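Local coordinates for protein glutamate racemase (Bacillus anthracis, PDB 2DWU) that is a glutamate racemase of the Asp/Glu/hydantoin racemase family, at residues B[238-249]-B[260-268]. Numbering follows the deposited sequence. Where two conformers were deposited one is given.
Sequences RFFTTGSVSSFE and ISVDCVDLP. With K (potassium ion), chain G.
Ile260 lies over one face of the Phe239 ring on the tightly packed side: its CD1 sits 3.9 Å from the centroid of that ring and 16° off the normal, a CH-pi contact. Ile260 reaches it because chi1 of 52° folds CG1 between backbone N and carbonyl carbon, and the same CD1 also meets the edge of Phe248. Val262 packs against the helix, its CG2 3.9 Å from Phe248 CD2 and 3.5 Å from Glu249 CG, while Val245 CG2 packs on Cys264 CB. These contacts bring helix 245-256 down onto strands 238-241 and 262-264, a beta-alpha-beta unit whose second strand forms one edge of a parallel sheet within the chain. Four backbone hydrogen bonds establish the parallel pairing: Phe239 bonds through N to Ser261 O and through O to Asp263 N, Thr241 through N to Asp263 O and through O to Val265 N. Waters bridge Glu249 to Ile260 and Val262 at the packed side's margin. Arg238 is exposed at the opposite, looser rim. Its NH2 makes a salt bridge to Asp263 OD1 (3.0 Å), approaching 53° out of the carboxylate plane, and one water is hydrogen-bonded to Arg238 NE, Ser261 OG and Asp263 OD1. Phe240 CZ lies over one guanidinium face. Beyond the strands' C-terminal ends a potassium ion is bound by Thr242 O (2.9 Å), Val265 O, Asp266 OD2 (2.8 Å) and two waters.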
loop_
_atom_site.group_PDB
_atom_site.type_symbol
_atom_site.label_atom_id
_atom_site.label_comp_id
_atom_site.label_asym_id
_atom_site.label_seq_id
_atom_site.Cartn_x
_atom_site.Cartn_y
_atom_site.Cartn_z
ATOM N N ARG B 238 20.630 12.495 -6.744
ATOM C CA ARG B 238 20.974 13.643 -7.582
ATOM C C ARG B 238 19.696 14.344 -8.007
ATOM O O ARG B 238 18.714 13.679 -8.406
ATOM C CB ARG B 238 21.712 13.202 -8.852
ATOM C CG ARG B 238 23.069 12.545 -8.644
ATOM C CD ARG B 238 24.122 13.540 -8.207
ATOM N NE ARG B 238 24.346 14.642 -9.160
ATOM C CZ ARG B 238 24.998 14.556 -10.319
ATOM N NH1 ARG B 238 25.522 13.400 -10.729
ATOM N NH2 ARG B 238 25.147 15.646 -11.068
ATOM N N PHE B 239 19.723 15.674 -7.962
ATOM C CA PHE B 239 18.555 16.461 -8.370
ATOM C C PHE B 239 18.956 17.416 -9.488
ATOM O O PHE B 239 20.065 17.978 -9.479
ATOM C CB PHE B 239 18.005 17.242 -7.179
ATOM C CG PHE B 239 17.470 16.363 -6.090
ATOM C CD1 PHE B 239 16.102 16.102 -6.007
ATOM C CD2 PHE B 239 18.332 15.773 -5.172
ATOM C CE1 PHE B 239 15.598 15.259 -5.016
ATOM C CE2 PHE B 239 17.840 14.919 -4.168
ATOM C CZ PHE B 239 16.457 14.664 -4.097
ATOM N N PHE B 240 18.069 17.578 -10.461
ATOM C CA PHE B 240 18.315 18.442 -11.605
ATOM C C PHE B 240 17.112 19.351 -11.827
ATOM O O PHE B 240 15.970 18.944 -11.591
ATOM C CB PHE B 240 18.542 17.583 -12.847
ATOM C CG PHE B 240 19.741 16.688 -12.755
ATOM C CD1 PHE B 240 21.013 17.179 -13.053
ATOM C CD2 PHE B 240 19.605 15.364 -12.361
ATOM C CE1 PHE B 240 22.137 16.356 -12.956
ATOM C CE2 PHE B 240 20.729 14.530 -12.257
ATOM C CZ PHE B 240 21.999 15.039 -12.560
ATOM N N THR B 241 17.363 20.574 -12.282
ATOM C CA THR B 241 16.265 21.514 -12.525
ATOM C C THR B 241 16.522 22.324 -13.777
ATOM O O THR B 241 17.679 22.561 -14.163
ATOM C CB THR B 241 16.089 22.490 -11.354
ATOM O OG1 THR B 241 15.014 23.396 -11.651
ATOM C CG2 THR B 241 17.358 23.316 -11.141
ATOM N N THR B 242 15.442 22.732 -14.433
ATOM C CA THR B 242 15.585 23.542 -15.634
ATOM C C THR B 242 15.520 25.017 -15.258
ATOM O O THR B 242 15.763 25.886 -16.101
ATOM C CB THR B 242 14.485 23.275 -16.659
ATOM O OG1 THR B 242 13.205 23.432 -16.028
ATOM C CG2 THR B 242 14.632 21.871 -17.279
ATOM N N GLY B 243 15.182 25.308 -14.006
ATOM C CA GLY B 243 15.122 26.690 -13.571
ATOM C C GLY B 243 16.376 27.075 -12.823
ATOM O O GLY B 243 17.430 26.482 -13.013
ATOM N N SER B 244 16.252 28.080 -11.974
ATOM C CA SER B 244 17.351 28.563 -11.160
ATOM C C SER B 244 17.803 27.492 -10.173
ATOM O O SER B 244 16.998 26.966 -9.412
ATOM C CB SER B 244 16.903 29.800 -10.380
ATOM O OG SER B 244 17.797 30.050 -9.317
ATOM N N VAL B 245 19.095 27.189 -10.190
ATOM C CA VAL B 245 19.660 26.202 -9.290
ATOM C C VAL B 245 19.637 26.717 -7.852
ATOM O O VAL B 245 19.286 25.979 -6.934
ATOM C CB VAL B 245 21.102 25.850 -9.699
ATOM C CG1 VAL B 245 21.815 25.116 -8.561
ATOM C CG2 VAL B 245 21.076 24.991 -10.951
ATOM N N SER B 246 20.001 27.982 -7.644
ATOM C CA SER B 246 19.993 28.519 -6.285
ATOM C C SER B 246 18.573 28.547 -5.727
ATOM O O SER B 246 18.357 28.283 -4.543
ATOM C CB SER B 246 20.626 29.921 -6.242
ATOM O OG SER B 246 19.933 30.844 -7.064
ATOM N N SER B 247 17.601 28.837 -6.586
ATOM C CA SER B 247 16.202 28.875 -6.177
ATOM C C SER B 247 15.737 27.486 -5.706
ATOM O O SER B 247 15.119 27.344 -4.642
ATOM C CB SER B 247 15.341 29.335 -7.351
ATOM O OG SER B 247 13.969 29.271 -7.030
ATOM N N PHE B 248 16.033 26.469 -6.512
ATOM C CA PHE B 248 15.662 25.095 -6.171
ATOM C C PHE B 248 16.315 24.656 -4.855
ATOM O O PHE B 248 15.656 24.091 -3.984
ATOM C CB PHE B 248 16.088 24.147 -7.288
ATOM C CG PHE B 248 15.424 22.798 -7.223
ATOM C CD1 PHE B 248 14.388 22.487 -8.097
ATOM C CD2 PHE B 248 15.861 21.829 -6.328
ATOM C CE1 PHE B 248 13.793 21.220 -8.088
ATOM C CE2 PHE B 248 15.272 20.551 -6.313
ATOM C CZ PHE B 248 14.240 20.253 -7.199
ATOM N N GLU B 249 17.613 24.916 -4.717
ATOM C CA GLU B 249 18.346 24.544 -3.507
ATOM C C GLU B 249 17.737 25.170 -2.250
ATOM O O GLU B 249 17.652 24.536 -1.195
ATOM C CB GLU B 249 19.815 24.970 -3.634
ATOM C CG GLU B 249 20.623 24.127 -4.624
ATOM C CD GLU B 249 22.036 24.655 -4.856
ATOM O OE1 GLU B 249 22.916 23.850 -5.234
ATOM O OE2 GLU B 249 22.271 25.873 -4.680
ATOM N N ILE B 260 20.700 19.530 -0.573
ATOM C CA ILE B 260 20.825 18.450 -1.542
ATOM C C ILE B 260 21.698 18.842 -2.733
ATOM O O ILE B 260 22.030 20.015 -2.914
ATOM C CB ILE B 260 19.430 18.039 -2.090
ATOM C CG1 ILE B 260 18.685 19.283 -2.585
ATOM C CG2 ILE B 260 18.622 17.337 -1.025
ATOM C CD1 ILE B 260 17.379 18.956 -3.298
ATOM N N SER B 261 22.071 17.849 -3.538
ATOM C CA SER B 261 22.884 18.089 -4.726
ATOM C C SER B 261 21.974 18.529 -5.866
ATOM O O SER B 261 21.124 17.755 -6.315
ATOM C CB SER B 261 23.624 16.811 -5.137
ATOM O OG SER B 261 24.186 16.951 -6.431
ATOM N N VAL B 262 22.151 19.761 -6.335
ATOM C CA VAL B 262 21.331 20.274 -7.436
ATOM C C VAL B 262 22.155 20.800 -8.607
ATOM O O VAL B 262 23.113 21.563 -8.415
ATOM C CB VAL B 262 20.393 21.418 -6.991
ATOM C CG1 VAL B 262 19.438 21.755 -8.140
ATOM C CG2 VAL B 262 19.595 21.010 -5.759
ATOM N N ASP B 263 21.790 20.382 -9.810
ATOM C CA ASP B 263 22.477 20.823 -11.023
ATOM C C ASP B 263 21.472 21.319 -12.059
ATOM O O ASP B 263 20.298 20.934 -12.034
ATOM C CB ASP B 263 23.314 19.688 -11.617
ATOM C CG ASP B 263 24.604 19.458 -10.848
ATOM O OD1 ASP B 263 24.697 18.468 -10.114
ATOM O OD2 ASP B 263 25.530 20.293 -10.980
ATOM N N CYS B 264 21.948 22.169 -12.968
ATOM C CA CYS B 264 21.109 22.740 -14.023
ATOM C C CYS B 264 21.068 21.821 -15.237
ATOM O O CYS B 264 22.004 21.055 -15.497
ATOM C CB CYS B 264 21.649 24.110 -14.442
ATOM S SG CYS B 264 23.332 24.033 -15.096
ATOM N N VAL B 265 19.980 21.890 -15.989
ATOM C CA VAL B 265 19.827 21.073 -17.175
ATOM C C VAL B 265 19.000 21.860 -18.173
ATOM O O VAL B 265 18.154 22.656 -17.770
ATOM C CB VAL B 265 19.088 19.744 -16.860
ATOM C CG1 VAL B 265 17.853 20.021 -16.018
ATOM C CG2 VAL B 265 18.669 19.054 -18.151
ATOM N N ASP B 266 19.272 21.657 -19.461
ATOM C CA ASP B 266 18.521 22.305 -20.530
ATOM C C ASP B 266 17.725 21.256 -21.284
ATOM O O ASP B 266 18.270 20.219 -21.681
ATOM C CB ASP B 266 19.451 22.986 -21.548
ATOM C CG ASP B 266 19.976 24.315 -21.075
ATOM O OD1 ASP B 266 20.822 24.903 -21.779
ATOM O OD2 ASP B 266 19.554 24.794 -20.011
ATOM N N LEU B 267 16.442 21.522 -21.492
ATOM C CA LEU B 267 15.603 20.609 -22.259
ATOM C C LEU B 267 15.183 21.392 -23.489
ATOM O O LEU B 267 14.988 22.602 -23.409
ATOM C CB LEU B 267 14.360 20.197 -21.464
ATOM C CG LEU B 267 14.643 19.479 -20.143
ATOM C CD1 LEU B 267 13.319 19.195 -19.436
ATOM C CD2 LEU B 267 15.418 18.195 -20.398
ATOM N N PRO B 268 15.079 20.727 -24.654
ATOM C CA PRO B 268 15.331 19.305 -24.892
ATOM C C PRO B 268 16.824 19.003 -24.873
ATOM O O PRO B 268 17.646 19.870 -25.181
ATOM C CB PRO B 268 14.698 19.068 -26.266
ATOM C CG PRO B 268 14.880 20.387 -26.946
ATOM C CD PRO B 268 14.523 21.371 -25.861
HETATM K K K G . 17.142 25.311 -18.623
HETATM O O HOH W 1 22.899 17.033 -8.933
HETATM O O HOH W 2 19.886 22.322 -1.072
HETATM O O HOH W 3 23.570 21.535 -4.487
HETATM O O HOH W 4 15.267 23.733 -20.263
HETATM O O HOH W 5 15.842 26.092 -21.516
#